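PDB 4R7F: uncharacterized protein from Parabacteroides merdae, which is of unknown function but has three immunoglobulin-like beta-sandwich domains and a region related to the first domain of type 9 secretion system plug proteins. Local coordinates for residues Pro29-Gly34 / Phe135-Pro140; Ala146-Asn151 / Ser159-Ser164; Pro247-Glu252 / Asp289-His294. All blocks are in the same frame, centred on the assembly; numbering follows the deposited sequence.

Contact 1: residues Pro29-Gly34 / Phe135-Pro140; sequences PYIALG and FSVVEP
Four backbone hydrogen bonds join residues 29-33 to the end of strand 129-138, the two segments donating in turn. V138 N meets I31 O at 2.7 Å, in the carbonyl plane. L33 N reaches V138 O, also at 2.7 Å, but from 27° above the carbonyl plane. I31 N lies nearly along the C=O axis of S136. S136 N gives the fourth bond, to P29 O. A water also donates to P29 O and to S136 OG, so two donors grip this carbonyl. Strand 30-32 thus pairs in parallel with strand 129-138 in an immunoglobulin-like sandwich. This part of the chain is related to the first domain of the type 9 secretion system plug protein. Outward from the backbone, L33 and V137 cross obliquely. V137 CG1, anti to its backbone N, sits 3.8 Å from L33 CB and 3.6 Å from L33 CA. V138 CG1 takes the crowded place between N and the carbonyl carbon and lies 3.4 Å from I31 O. On the face of Y30, S136, A32 and V138, S136 OG bonds N115, and Y30 OH bonds T395 of strand 389-397. On the other face, I31 packs on I39 of strand 39-46.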
ATOM      1  N   PRO A  29       6.270  -4.416 -13.820  1.00 35.10           N
ATOM      2  CA  PRO A  29       6.915  -5.227 -14.855  1.00 31.59           C
ATOM      3  C   PRO A  29       8.401  -5.452 -14.587  1.00 25.45           C
ATOM      4  O   PRO A  29       9.236  -5.052 -15.385  1.00 32.45           O
ATOM      5  CB  PRO A  29       6.704  -4.373 -16.111  1.00 30.91           C
ATOM      6  CG  PRO A  29       6.765  -2.953 -15.593  1.00 31.30           C
ATOM      7  CD  PRO A  29       6.184  -2.988 -14.210  1.00 38.85           C
ATOM      8  N   TYR A  30       8.713  -6.011 -13.429  1.00 29.10           N
ATOM      9  CA  TYR A  30      10.052  -6.480 -13.139  1.00 30.56           C
ATOM     10  C   TYR A  30      10.052  -7.692 -12.229  1.00 31.62           C
ATOM     11  O   TYR A  30       9.142  -7.887 -11.384  1.00 30.49           O
ATOM     12  CB  TYR A  30      10.958  -5.370 -12.556  1.00 34.08           C
ATOM     13  CG  TYR A  30      10.397  -4.591 -11.396  1.00 30.95           C
ATOM     14  CD1 TYR A  30      10.492  -5.066 -10.092  1.00 28.32           C
ATOM     15  CD2 TYR A  30       9.803  -3.348 -11.595  1.00 37.16           C
ATOM     16  CE1 TYR A  30       9.980  -4.332  -9.007  1.00 31.75           C
ATOM     17  CE2 TYR A  30       9.283  -2.604 -10.525  1.00 33.93           C
ATOM     18  CZ  TYR A  30       9.358  -3.100  -9.231  1.00 30.38           C
ATOM     19  OH  TYR A  30       8.872  -2.339  -8.178  1.00 39.73           O
ATOM     20  N   ILE A  31      11.104  -8.488 -12.413  1.00 30.64           N
ATOM     21  CA  ILE A  31      11.414  -9.624 -11.559  1.00 32.01           C
ATOM     22  C   ILE A  31      12.905  -9.684 -11.215  1.00 36.42           C
ATOM     23  O   ILE A  31      13.736  -9.037 -11.853  1.00 38.11           O
ATOM     24  CB  ILE A  31      10.982 -10.932 -12.222  1.00 36.94           C
ATOM     25  CG1 ILE A  31      11.665 -11.129 -13.571  1.00 32.97           C
ATOM     26  CG2 ILE A  31       9.476 -10.911 -12.438  1.00 40.30           C
ATOM     27  CD1 ILE A  31      11.430 -12.503 -14.186  1.00 34.70           C
ATOM     28  N   ALA A  32      13.237 -10.453 -10.183  1.00 34.19           N
ATOM     29  CA  ALA A  32      14.632 -10.633  -9.772  1.00 34.27           C
ATOM     30  C   ALA A  32      15.264 -11.729 -10.583  1.00 37.12           C
ATOM     31  O   ALA A  32      14.603 -12.717 -10.877  1.00 37.28           O
ATOM     32  CB  ALA A  32      14.715 -10.989  -8.301  1.00 33.04           C
ATOM     33  N   LEU A  33      16.538 -11.538 -10.945  1.00 43.40           N
ATOM     34  CA  LEU A  33      17.313 -12.486 -11.756  1.00 42.30           C
ATOM     35  C   LEU A  33      17.382 -13.900 -11.146  1.00 50.30           C
ATOM     36  O   LEU A  33      17.102 -14.896 -11.825  1.00 49.64           O
ATOM     37  CB  LEU A  33      18.726 -11.934 -11.933  1.00 46.60           C
ATOM     38  CG  LEU A  33      19.727 -12.759 -12.714  1.00 44.54           C
ATOM     39  CD1 LEU A  33      19.300 -12.906 -14.162  1.00 43.23           C
ATOM     40  CD2 LEU A  33      21.077 -12.077 -12.621  1.00 47.68           C
ATOM     41  N   GLY A  34      17.737 -13.992  -9.866  1.00 43.80           N
ATOM     42  CA  GLY A  34      17.796 -15.304  -9.189  1.00 68.01           C
ATOM     43  C   GLY A  34      16.452 -15.937  -8.813  1.00 69.62           C
ATOM     44  O   GLY A  34      16.387 -17.133  -8.547  1.00 70.82           O
ATOM     45  N   PHE A 135       9.888  -5.672 -20.047  1.00 32.60           N
ATOM     46  CA  PHE A 135       9.981  -5.889 -18.610  1.00 28.47           C
ATOM     47  C   PHE A 135      11.449  -5.822 -18.221  1.00 30.46           C
ATOM     48  O   PHE A 135      12.351  -5.841 -19.078  1.00 29.76           O
ATOM     49  CB  PHE A 135       9.376  -7.240 -18.189  1.00 32.03           C
ATOM     50  CG  PHE A 135      10.087  -8.432 -18.760  1.00 28.57           C
ATOM     51  CD1 PHE A 135       9.715  -8.954 -19.990  1.00 37.76           C
ATOM     52  CD2 PHE A 135      11.151  -9.021 -18.081  1.00 36.37           C
ATOM     53  CE1 PHE A 135      10.394 -10.038 -20.533  1.00 42.55           C
ATOM     54  CE2 PHE A 135      11.846 -10.096 -18.617  1.00 41.89           C
ATOM     55  CZ  PHE A 135      11.461 -10.606 -19.846  1.00 45.37           C
ATOM     56  N   SER A 136      11.696  -5.727 -16.929  1.00 28.99           N
ATOM     57  CA  SER A 136      13.061  -5.639 -16.468  1.00 33.74           C
ATOM     58  C   SER A 136      13.386  -6.764 -15.488  1.00 31.14           C
ATOM     59  O   SER A 136      12.508  -7.286 -14.787  1.00 30.95           O
ATOM     60  CB  SER A 136      13.291  -4.293 -15.795  1.00 32.10           C
ATOM     61  OG  SER A 136      13.128  -3.201 -16.695  1.00 25.89           O
ATOM     62  N   VAL A 137      14.664  -7.088 -15.431  1.00 26.60           N
ATOM     63  CA  VAL A 137      15.176  -8.113 -14.558  1.00 32.04           C
ATOM     64  C   VAL A 137      16.227  -7.499 -13.661  1.00 32.75           C
ATOM     65  O   VAL A 137      17.243  -6.968 -14.161  1.00 26.71           O
ATOM     66  CB  VAL A 137      15.817  -9.216 -15.380  1.00 40.19           C
ATOM     67  CG1 VAL A 137      16.538 -10.197 -14.475  1.00 40.51           C
ATOM     68  CG2 VAL A 137      14.754  -9.914 -16.223  1.00 37.80           C
ATOM     69  N   VAL A 138      15.962  -7.534 -12.342  1.00 33.45           N
ATOM     70  CA  VAL A 138      16.829  -6.889 -11.340  1.00 26.87           C
ATOM     71  C   VAL A 138      17.706  -7.914 -10.579  1.00 29.91           C
ATOM     72  O   VAL A 138      17.261  -9.020 -10.291  1.00 30.65           O
ATOM     73  CB  VAL A 138      16.017  -5.972 -10.378  1.00 32.44           C
ATOM     74  CG1 VAL A 138      14.888  -6.693  -9.649  1.00 27.92           C
ATOM     75  CG2 VAL A 138      16.923  -5.287  -9.374  1.00 32.93           C
ATOM     76  N   GLU A 139      18.970  -7.553 -10.360  1.00 31.68           N
ATOM     77  CA  GLU A 139      19.864  -8.212  -9.390  1.00 33.14           C
ATOM     78  C   GLU A 139      19.991  -7.260  -8.227  1.00 34.86           C
ATOM     79  O   GLU A 139      20.765  -6.323  -8.262  1.00 37.12           O
ATOM     80  CB  GLU A 139      21.239  -8.558  -9.992  1.00 35.95           C
ATOM     81  CG  GLU A 139      21.914  -7.429 -10.763  1.00 53.58           C
ATOM     82  CD  GLU A 139      23.226  -7.821 -11.426  1.00 45.78           C
ATOM     83  OE1 GLU A 139      24.076  -8.398 -10.727  1.00 44.28           O
ATOM     84  OE2 GLU A 139      23.410  -7.511 -12.632  1.00 40.20           O
ATOM     85  N   PRO A 140      19.177  -7.465  -7.203  1.00 30.45           N
ATOM     86  CA  PRO A 140      18.989  -6.424  -6.208  1.00 30.35           C
ATOM     87  C   PRO A 140      20.114  -6.348  -5.184  1.00 33.41           C
ATOM     88  O   PRO A 140      19.981  -6.796  -4.065  1.00 37.97           O
ATOM     89  CB  PRO A 140      17.668  -6.831  -5.542  1.00 30.61           C
ATOM     90  CG  PRO A 140      17.679  -8.327  -5.643  1.00 32.59           C
ATOM     91  CD  PRO A 140      18.265  -8.610  -7.003  1.00 30.82           C
TER
HETATM   92  O   HOH W   1      10.435  -2.554 -16.690  1.00 41.72           O

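Contact 2: residues Ala146-Asn151 / Ser159-Ser164; sequences ASVSGN and SHQQVS
V148 lays CG1 across the aliphatic part of Q161, 4.0 Å from Q161 CB, and the two side chains cross obliquely. CG1 is anti to the V148 backbone N. The Q161 chain runs extended beyond CG, and its amide is held by Y374 and N372 at OE1 and by the carbonyls of Y368 and T370 at NE2. Beneath these side chains lies an antiparallel beta hairpin, strands 143-149 and 160-168. S147 with S164 and S149 with Q162 are hydrogen-bonded pairs, and V148 with V163 is the non-hydrogen-bonded pair between them. S147 N to S164 O is 2.9 Å, and Q162 N to S149 O is 2.8 Å, both in the carbonyl plane. At the turn end, S149 OG accepts from N151 N at 2.8 Å in an ST turn. A water accepts from H160 N at 3.0 Å and lies 2.7 Å from G150 O. V148, V163 and the Q161 chain face the protein's own strand 373-380, so the buried Q161 amide needs its four partners there. The opposite face, of S147, S149, Q162 and S164, is polar, and S147 OG finds its partners, S145 and N143, on the second subunit.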
ATOM      1  N   ALA A 146      12.852   5.572  -0.099  1.00 31.12           N
ATOM      2  CA  ALA A 146      12.184   6.616  -0.875  1.00 29.64           C
ATOM      3  C   ALA A 146      10.973   7.213  -0.164  1.00 30.24           C
ATOM      4  O   ALA A 146      10.445   6.632   0.761  1.00 33.54           O
ATOM      5  CB  ALA A 146      11.782   6.078  -2.241  1.00 27.25           C
ATOM      6  N   SER A 147      10.594   8.425  -0.565  1.00 30.32           N
ATOM      7  CA  SER A 147       9.342   9.012  -0.119  1.00 36.21           C
ATOM      8  C   SER A 147       8.730   9.868  -1.234  1.00 27.72           C
ATOM      9  O   SER A 147       9.434  10.289  -2.128  1.00 27.04           O
ATOM     10  CB  SER A 147       9.538   9.849   1.153  1.00 35.53           C
ATOM     11  OG  SER A 147      10.294  11.023   0.899  1.00 32.64           O
ATOM     12  N   VAL A 148       7.416  10.094  -1.158  1.00 27.13           N
ATOM     13  CA  VAL A 148       6.702  11.003  -2.037  1.00 28.35           C
ATOM     14  C   VAL A 148       5.968  11.975  -1.146  1.00 28.04           C
ATOM     15  O   VAL A 148       5.261  11.542  -0.227  1.00 23.79           O
ATOM     16  CB  VAL A 148       5.647  10.276  -2.890  1.00 32.99           C
ATOM     17  CG1 VAL A 148       5.159  11.180  -4.006  1.00 40.61           C
ATOM     18  CG2 VAL A 148       6.245   9.067  -3.528  1.00 33.37           C
ATOM     19  N   SER A 149       6.122  13.274  -1.408  1.00 22.64           N
ATOM     20  CA  SER A 149       5.409  14.264  -0.652  1.00 23.75           C
ATOM     21  C   SER A 149       4.786  15.327  -1.540  1.00 27.39           C
ATOM     22  O   SER A 149       5.381  15.750  -2.505  1.00 27.25           O
ATOM     23  CB  SER A 149       6.354  14.934   0.341  1.00 27.03           C
ATOM     24  OG  SER A 149       5.704  16.041   0.960  1.00 33.36           O
ATOM     25  N   GLY A 150       3.588  15.774  -1.169  1.00 30.43           N
ATOM     26  CA  GLY A 150       2.948  16.924  -1.813  1.00 34.75           C
ATOM     27  C   GLY A 150       3.536  18.232  -1.319  1.00 32.59           C
ATOM     28  O   GLY A 150       3.243  19.296  -1.837  1.00 37.63           O
ATOM     29  N   ASN A 151       4.391  18.156  -0.319  1.00 31.72           N
ATOM     30  CA  ASN A 151       5.151  19.302   0.081  1.00 33.28           C
ATOM     31  C   ASN A 151       6.491  19.252  -0.575  1.00 30.37           C
ATOM     32  O   ASN A 151       7.342  18.451  -0.193  1.00 43.32           O
ATOM     33  CB  ASN A 151       5.316  19.333   1.602  1.00 41.13           C
ATOM     34  CG  ASN A 151       6.009  20.581   2.076  1.00 40.19           C
ATOM     35  OD1 ASN A 151       6.080  21.582   1.365  1.00 56.07           O
ATOM     36  ND2 ASN A 151       6.524  20.531   3.268  1.00 40.38           N
ATOM     37  N   SER A 159      -0.307  21.528  -6.245  1.00 35.64           N
ATOM     38  CA  SER A 159      -0.510  20.698  -7.411  1.00 37.15           C
ATOM     39  C   SER A 159       0.621  19.735  -7.748  1.00 31.93           C
ATOM     40  O   SER A 159       0.613  19.156  -8.817  1.00 27.39           O
ATOM     41  CB  SER A 159      -0.746  21.625  -8.598  1.00 33.68           C
ATOM     42  OG  SER A 159       0.285  22.572  -8.602  1.00 38.18           O
ATOM     43  N   HIS A 160       1.587  19.526  -6.863  1.00 34.32           N
ATOM     44  CA  HIS A 160       2.704  18.657  -7.232  1.00 31.41           C
ATOM     45  C   HIS A 160       3.007  17.615  -6.183  1.00 31.84           C
ATOM     46  O   HIS A 160       2.526  17.687  -5.045  1.00 30.37           O
ATOM     47  CB  HIS A 160       3.964  19.479  -7.464  1.00 34.81           C
ATOM     48  CG  HIS A 160       3.874  20.406  -8.623  1.00 31.70           C
ATOM     49  ND1 HIS A 160       3.336  21.669  -8.527  1.00 34.58           N
ATOM     50  CD2 HIS A 160       4.271  20.260  -9.908  1.00 31.66           C
ATOM     51  CE1 HIS A 160       3.404  22.258  -9.707  1.00 39.23           C
ATOM     52  NE2 HIS A 160       3.986  21.429 -10.558  1.00 33.61           N
ATOM     53  N   GLN A 161       3.797  16.639  -6.613  1.00 26.37           N
ATOM     54  CA  GLN A 161       4.359  15.621  -5.767  1.00 25.23           C
ATOM     55  C   GLN A 161       5.855  15.571  -6.026  1.00 25.38           C
ATOM     56  O   GLN A 161       6.293  15.682  -7.159  1.00 32.04           O
ATOM     57  CB  GLN A 161       3.701  14.263  -6.042  1.00 24.70           C
ATOM     58  CG  GLN A 161       2.469  14.088  -5.186  1.00 25.40           C
ATOM     59  CD  GLN A 161       1.543  12.976  -5.605  1.00 23.28           C
ATOM     60  OE1 GLN A 161       1.899  12.023  -6.325  1.00 29.30           O
ATOM     61  NE2 GLN A 161       0.335  13.084  -5.134  1.00 26.43           N
ATOM     62  N   GLN A 162       6.650  15.372  -4.986  1.00 27.40           N
ATOM     63  CA  GLN A 162       8.079  15.250  -5.164  1.00 26.43           C
ATOM     64  C   GLN A 162       8.571  13.935  -4.595  1.00 26.60           C
ATOM     65  O   GLN A 162       8.246  13.569  -3.470  1.00 27.20           O
ATOM     66  CB  GLN A 162       8.768  16.416  -4.474  1.00 29.72           C
ATOM     67  CG  GLN A 162      10.290  16.343  -4.417  1.00 33.48           C
ATOM     68  CD  GLN A 162      10.934  17.740  -4.251  1.00 34.22           C
ATOM     69  OE1 GLN A 162      10.279  18.700  -3.860  1.00 33.99           O
ATOM     70  NE2 GLN A 162      12.205  17.851  -4.609  1.00 39.44           N
ATOM     71  N   VAL A 163       9.379  13.251  -5.390  1.00 24.66           N
ATOM     72  CA  VAL A 163      10.042  12.007  -4.997  1.00 25.51           C
ATOM     73  C   VAL A 163      11.447  12.266  -4.485  1.00 25.77           C
ATOM     74  O   VAL A 163      12.207  13.040  -5.063  1.00 26.97           O
ATOM     75  CB  VAL A 163      10.215  11.099  -6.214  1.00 25.07           C
ATOM     76  CG1 VAL A 163      10.901   9.810  -5.817  1.00 28.46           C
ATOM     77  CG2 VAL A 163       8.857  10.823  -6.850  1.00 24.10           C
ATOM     78  N   SER A 164      11.788  11.574  -3.415  1.00 30.37           N
ATOM     79  CA  SER A 164      13.051  11.769  -2.715  1.00 36.80           C
ATOM     80  C   SER A 164      13.535  10.353  -2.512  1.00 29.45           C
ATOM     81  O   SER A 164      12.737   9.483  -2.142  1.00 28.85           O
ATOM     82  CB  SER A 164      12.833  12.453  -1.348  1.00 37.85           C
ATOM     83  OG  SER A 164      12.182  13.731  -1.413  1.00 60.79           O
TER
HETATM   84  O   HOH W   2       2.141  20.432  -4.059  1.00 30.72           O

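Contact 3: residues Pro247-Glu252 / Asp289-His294; sequences PYYNVE and DYYIVH
The side chains of N250 and H294 join two parallel strands of a mixed sheet, 248-253 and 290-298. H294 NE2 donates to N250 OD1 at 2.7 Å, and the bond is nearly straight at 173°. It uses a lone pair of OD1, and OD1 lies in the imidazole plane. The amide and ring planes are 25° apart, nearly coplanar. The bond indicates a proton on NE2. N250 ND2 also makes a weak hydrogen bond to Y248 O. N250 and I292 lie side by side, with OD1 3.5 Å from I292 CB.

On the face of V251 and V293, Y249 CB sits squarely over the Y291 ring, 3.5 Å from its centroid, a CH-pi contact. The two tyrosines point the same way, their planes oblique at 43°. V251 CG2 meets the edge of the Y291 ring, 3.8 Å from CD2. An alanine in place of Y291 would remove this ring and would probably cost Y249 and V251 much of their packing across the strands.

Three backbone bonds hold these groups in register: I292 N to Y249 O, V251 N to I292 O and H294 N to V251 O. Further out, strand 239-245 flanks strand 248-253, and strand 332-340 flanks strand 290-298. D289 OD1 accepts from Y290 N, and OD2 lies in plane at the Y291 ring edge. The carboxylate also bonds T93 and T94. Y290 OH bonds D44 and T16. The Y248 ring has P247 CG over one face and I292 CD1 over the other, offset toward the rim. A water accepts from Y249 N at 2.8 Å and donates to Y290 O at 2.9 Å.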
ATOM      1  N   PRO A 247     -21.755  -6.757 -35.708  1.00 36.52           N
ATOM      2  CA  PRO A 247     -21.631  -7.939 -34.848  1.00 36.41           C
ATOM      3  C   PRO A 247     -21.304  -7.689 -33.384  1.00 42.26           C
ATOM      4  O   PRO A 247     -21.029  -8.650 -32.664  1.00 42.31           O
ATOM      5  CB  PRO A 247     -20.470  -8.697 -35.489  1.00 37.79           C
ATOM      6  CG  PRO A 247     -19.602  -7.622 -36.049  1.00 36.65           C
ATOM      7  CD  PRO A 247     -20.462  -6.418 -36.335  1.00 38.66           C
ATOM      8  N   TYR A 248     -21.362  -6.432 -32.941  1.00 39.91           N
ATOM      9  CA  TYR A 248     -20.800  -6.047 -31.627  1.00 34.44           C
ATOM     10  C   TYR A 248     -21.804  -5.423 -30.691  1.00 35.88           C
ATOM     11  O   TYR A 248     -22.700  -4.651 -31.097  1.00 32.03           O
ATOM     12  CB  TYR A 248     -19.704  -4.988 -31.790  1.00 32.17           C
ATOM     13  CG  TYR A 248     -18.459  -5.361 -32.592  1.00 32.01           C
ATOM     14  CD1 TYR A 248     -17.600  -6.386 -32.181  1.00 40.62           C
ATOM     15  CD2 TYR A 248     -18.111  -4.635 -33.727  1.00 30.84           C
ATOM     16  CE1 TYR A 248     -16.437  -6.686 -32.902  1.00 42.67           C
ATOM     17  CE2 TYR A 248     -16.958  -4.931 -34.449  1.00 39.94           C
ATOM     18  CZ  TYR A 248     -16.128  -5.955 -34.045  1.00 41.24           C
ATOM     19  OH  TYR A 248     -15.003  -6.223 -34.796  1.00 42.21           O
ATOM     20  N   TYR A 249     -21.635  -5.718 -29.417  1.00 35.07           N
ATOM     21  CA  TYR A 249     -22.256  -4.879 -28.386  1.00 40.43           C
ATOM     22  C   TYR A 249     -21.476  -3.583 -28.270  1.00 32.83           C
ATOM     23  O   TYR A 249     -20.270  -3.571 -28.454  1.00 38.40           O
ATOM     24  CB  TYR A 249     -22.272  -5.577 -27.030  1.00 37.77           C
ATOM     25  CG  TYR A 249     -23.295  -6.653 -26.973  1.00 37.60           C
ATOM     26  CD1 TYR A 249     -24.613  -6.357 -26.657  1.00 46.53           C
ATOM     27  CD2 TYR A 249     -22.959  -7.972 -27.251  1.00 43.12           C
ATOM     28  CE1 TYR A 249     -25.568  -7.346 -26.611  1.00 44.11           C
ATOM     29  CE2 TYR A 249     -23.913  -8.971 -27.200  1.00 42.55           C
ATOM     30  CZ  TYR A 249     -25.217  -8.652 -26.889  1.00 45.00           C
ATOM     31  OH  TYR A 249     -26.181  -9.649 -26.832  1.00 58.28           O
ATOM     32  N   ASN A 250     -22.187  -2.507 -27.981  1.00 35.32           N
ATOM     33  CA  ASN A 250     -21.631  -1.173 -27.891  1.00 38.00           C
ATOM     34  C   ASN A 250     -21.927  -0.624 -26.515  1.00 40.72           C
ATOM     35  O   ASN A 250     -23.084  -0.546 -26.091  1.00 35.95           O
ATOM     36  CB  ASN A 250     -22.256  -0.234 -28.935  1.00 35.84           C
ATOM     37  CG  ASN A 250     -21.651  -0.409 -30.327  1.00 36.36           C
ATOM     38  OD1 ASN A 250     -20.898   0.434 -30.785  1.00 39.93           O
ATOM     39  ND2 ASN A 250     -21.985  -1.508 -31.004  1.00 43.53           N
ATOM     40  N   VAL A 251     -20.871  -0.239 -25.828  1.00 31.44           N
ATOM     41  CA  VAL A 251     -20.991   0.397 -24.539  1.00 34.30           C
ATOM     42  C   VAL A 251     -20.861   1.910 -24.614  1.00 35.63           C
ATOM     43  O   VAL A 251     -19.770   2.417 -24.861  1.00 37.58           O
ATOM     44  CB  VAL A 251     -19.916  -0.104 -23.600  1.00 29.31           C
ATOM     45  CG1 VAL A 251     -20.162   0.472 -22.205  1.00 39.23           C
ATOM     46  CG2 VAL A 251     -19.889  -1.629 -23.611  1.00 32.76           C
ATOM     47  N   GLU A 252     -21.962   2.624 -24.372  1.00 38.20           N
ATOM     48  CA  GLU A 252     -21.919   4.077 -24.295  1.00 39.50           C
ATOM     49  C   GLU A 252     -21.565   4.451 -22.862  1.00 40.66           C
ATOM     50  O   GLU A 252     -22.340   4.212 -21.941  1.00 34.95           O
ATOM     51  CB  GLU A 252     -23.257   4.701 -24.721  1.00 42.08           C
ATOM     52  CG  GLU A 252     -23.154   6.173 -25.142  1.00 64.90           C
ATOM     53  CD  GLU A 252     -24.414   6.995 -24.823  1.00 75.37           C
ATOM     54  OE1 GLU A 252     -25.441   6.379 -24.485  1.00 67.37           O
ATOM     55  OE2 GLU A 252     -24.387   8.252 -24.903  1.00 63.32           O
ATOM     56  N   ASP A 289     -15.979 -11.114 -23.463  1.00 34.08           N
ATOM     57  CA  ASP A 289     -16.245 -10.736 -24.848  1.00 34.75           C
ATOM     58  C   ASP A 289     -15.578  -9.370 -25.134  1.00 39.21           C
ATOM     59  O   ASP A 289     -15.056  -8.730 -24.213  1.00 37.02           O
ATOM     60  CB  ASP A 289     -17.786 -10.680 -25.055  1.00 33.20           C
ATOM     61  CG  ASP A 289     -18.201 -10.847 -26.504  1.00 34.73           C
ATOM     62  OD1 ASP A 289     -17.311 -10.805 -27.395  1.00 36.67           O
ATOM     63  OD2 ASP A 289     -19.423 -11.007 -26.758  1.00 41.91           O
ATOM     64  N   TYR A 290     -15.612  -8.938 -26.396  1.00 37.58           N
ATOM     65  CA  TYR A 290     -15.022  -7.682 -26.848  1.00 32.05           C
ATOM     66  C   TYR A 290     -16.186  -6.856 -27.330  1.00 30.34           C
ATOM     67  O   TYR A 290     -16.915  -7.285 -28.222  1.00 37.06           O
ATOM     68  CB  TYR A 290     -13.997  -7.870 -28.017  1.00 34.47           C
ATOM     69  CG  TYR A 290     -12.561  -8.206 -27.575  1.00 30.40           C
ATOM     70  CD1 TYR A 290     -12.154  -9.521 -27.355  1.00 32.14           C
ATOM     71  CD2 TYR A 290     -11.641  -7.216 -27.345  1.00 30.84           C
ATOM     72  CE1 TYR A 290     -10.871  -9.828 -26.933  1.00 31.13           C
ATOM     73  CE2 TYR A 290     -10.352  -7.508 -26.914  1.00 34.92           C
ATOM     74  CZ  TYR A 290      -9.966  -8.801 -26.708  1.00 33.04           C
ATOM     75  OH  TYR A 290      -8.684  -9.052 -26.288  1.00 34.91           O
ATOM     76  N   TYR A 291     -16.342  -5.665 -26.748  1.00 32.75           N
ATOM     77  CA  TYR A 291     -17.405  -4.738 -27.092  1.00 32.68           C
ATOM     78  C   TYR A 291     -16.747  -3.459 -27.604  1.00 33.84           C
ATOM     79  O   TYR A 291     -15.590  -3.192 -27.301  1.00 37.02           O
ATOM     80  CB  TYR A 291     -18.282  -4.423 -25.870  1.00 35.31           C
ATOM     81  CG  TYR A 291     -19.081  -5.590 -25.263  1.00 39.81           C
ATOM     82  CD1 TYR A 291     -19.114  -6.867 -25.846  1.00 39.65           C
ATOM     83  CD2 TYR A 291     -19.819  -5.405 -24.097  1.00 36.51           C
ATOM     84  CE1 TYR A 291     -19.847  -7.908 -25.274  1.00 39.44           C
ATOM     85  CE2 TYR A 291     -20.562  -6.436 -23.535  1.00 40.66           C
ATOM     86  CZ  TYR A 291     -20.579  -7.686 -24.125  1.00 41.47           C
ATOM     87  OH  TYR A 291     -21.309  -8.709 -23.549  1.00 44.31           O
ATOM     88  N   ILE A 292     -17.471  -2.679 -28.396  1.00 34.13           N
ATOM     89  CA  ILE A 292     -17.002  -1.360 -28.782  1.00 34.94           C
ATOM     90  C   ILE A 292     -17.325  -0.421 -27.647  1.00 39.79           C
ATOM     91  O   ILE A 292     -18.497  -0.215 -27.339  1.00 31.95           O
ATOM     92  CB  ILE A 292     -17.720  -0.797 -30.010  1.00 41.11           C
ATOM     93  CG1 ILE A 292     -17.572  -1.714 -31.212  1.00 37.21           C
ATOM     94  CG2 ILE A 292     -17.166   0.576 -30.360  1.00 34.57           C
ATOM     95  CD1 ILE A 292     -16.151  -1.839 -31.668  1.00 43.82           C
ATOM     96  N   VAL A 293     -16.306   0.161 -27.021  1.00 28.40           N
ATOM     97  CA  VAL A 293     -16.576   1.127 -25.958  1.00 27.45           C
ATOM     98  C   VAL A 293     -16.417   2.556 -26.451  1.00 26.03           C
ATOM     99  O   VAL A 293     -15.432   2.874 -27.080  1.00 28.63           O
ATOM    100  CB  VAL A 293     -15.697   0.860 -24.757  1.00 28.40           C
ATOM    101  CG1 VAL A 293     -16.030   1.813 -23.629  1.00 29.23           C
ATOM    102  CG2 VAL A 293     -15.856  -0.600 -24.347  1.00 27.52           C
ATOM    103  N   HIS A 294     -17.404   3.406 -26.134  1.00 30.05           N
ATOM    104  CA  HIS A 294     -17.462   4.765 -26.610  1.00 31.09           C
ATOM    105  C   HIS A 294     -17.172   5.732 -25.493  1.00 31.32           C
ATOM    106  O   HIS A 294     -17.922   5.795 -24.506  1.00 29.73           O
ATOM    107  CB  HIS A 294     -18.839   5.117 -27.176  1.00 29.69           C
ATOM    108  CG  HIS A 294     -19.252   4.267 -28.323  1.00 28.37           C
ATOM    109  ND1 HIS A 294     -19.097   4.656 -29.636  1.00 32.72           N
ATOM    110  CD2 HIS A 294     -19.809   3.037 -28.359  1.00 31.98           C
ATOM    111  CE1 HIS A 294     -19.531   3.699 -30.428  1.00 27.92           C
ATOM    112  NE2 HIS A 294     -19.949   2.698 -29.679  1.00 32.74           N
TER
HETATM  113  O   HOH W   3     -19.634  -7.637 -29.145  1.00 35.32           O

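In the fold
The contacts follow one another along the chain, each closing before the next opens. Each pairs neighbouring strands within one sheet, and the three sheets are different. Contact 1 closes at the end of strand 129-138. Strand 143-149 of contact 2 follows directly, yet the centres are 26 Å apart and the nearest atoms about 11 Å. Contact 3 lies farther off, 37 Å from contact 1 and 39 Å from contact 2, centre to centre, and across the chain's centre from contact 1. The C-terminal strands 373-380 and 389-397 pack against both contact 1 and the hairpin of contact 2. Contact 2 also touches the second subunit, whereas contacts 1 and 3 stay within one chain.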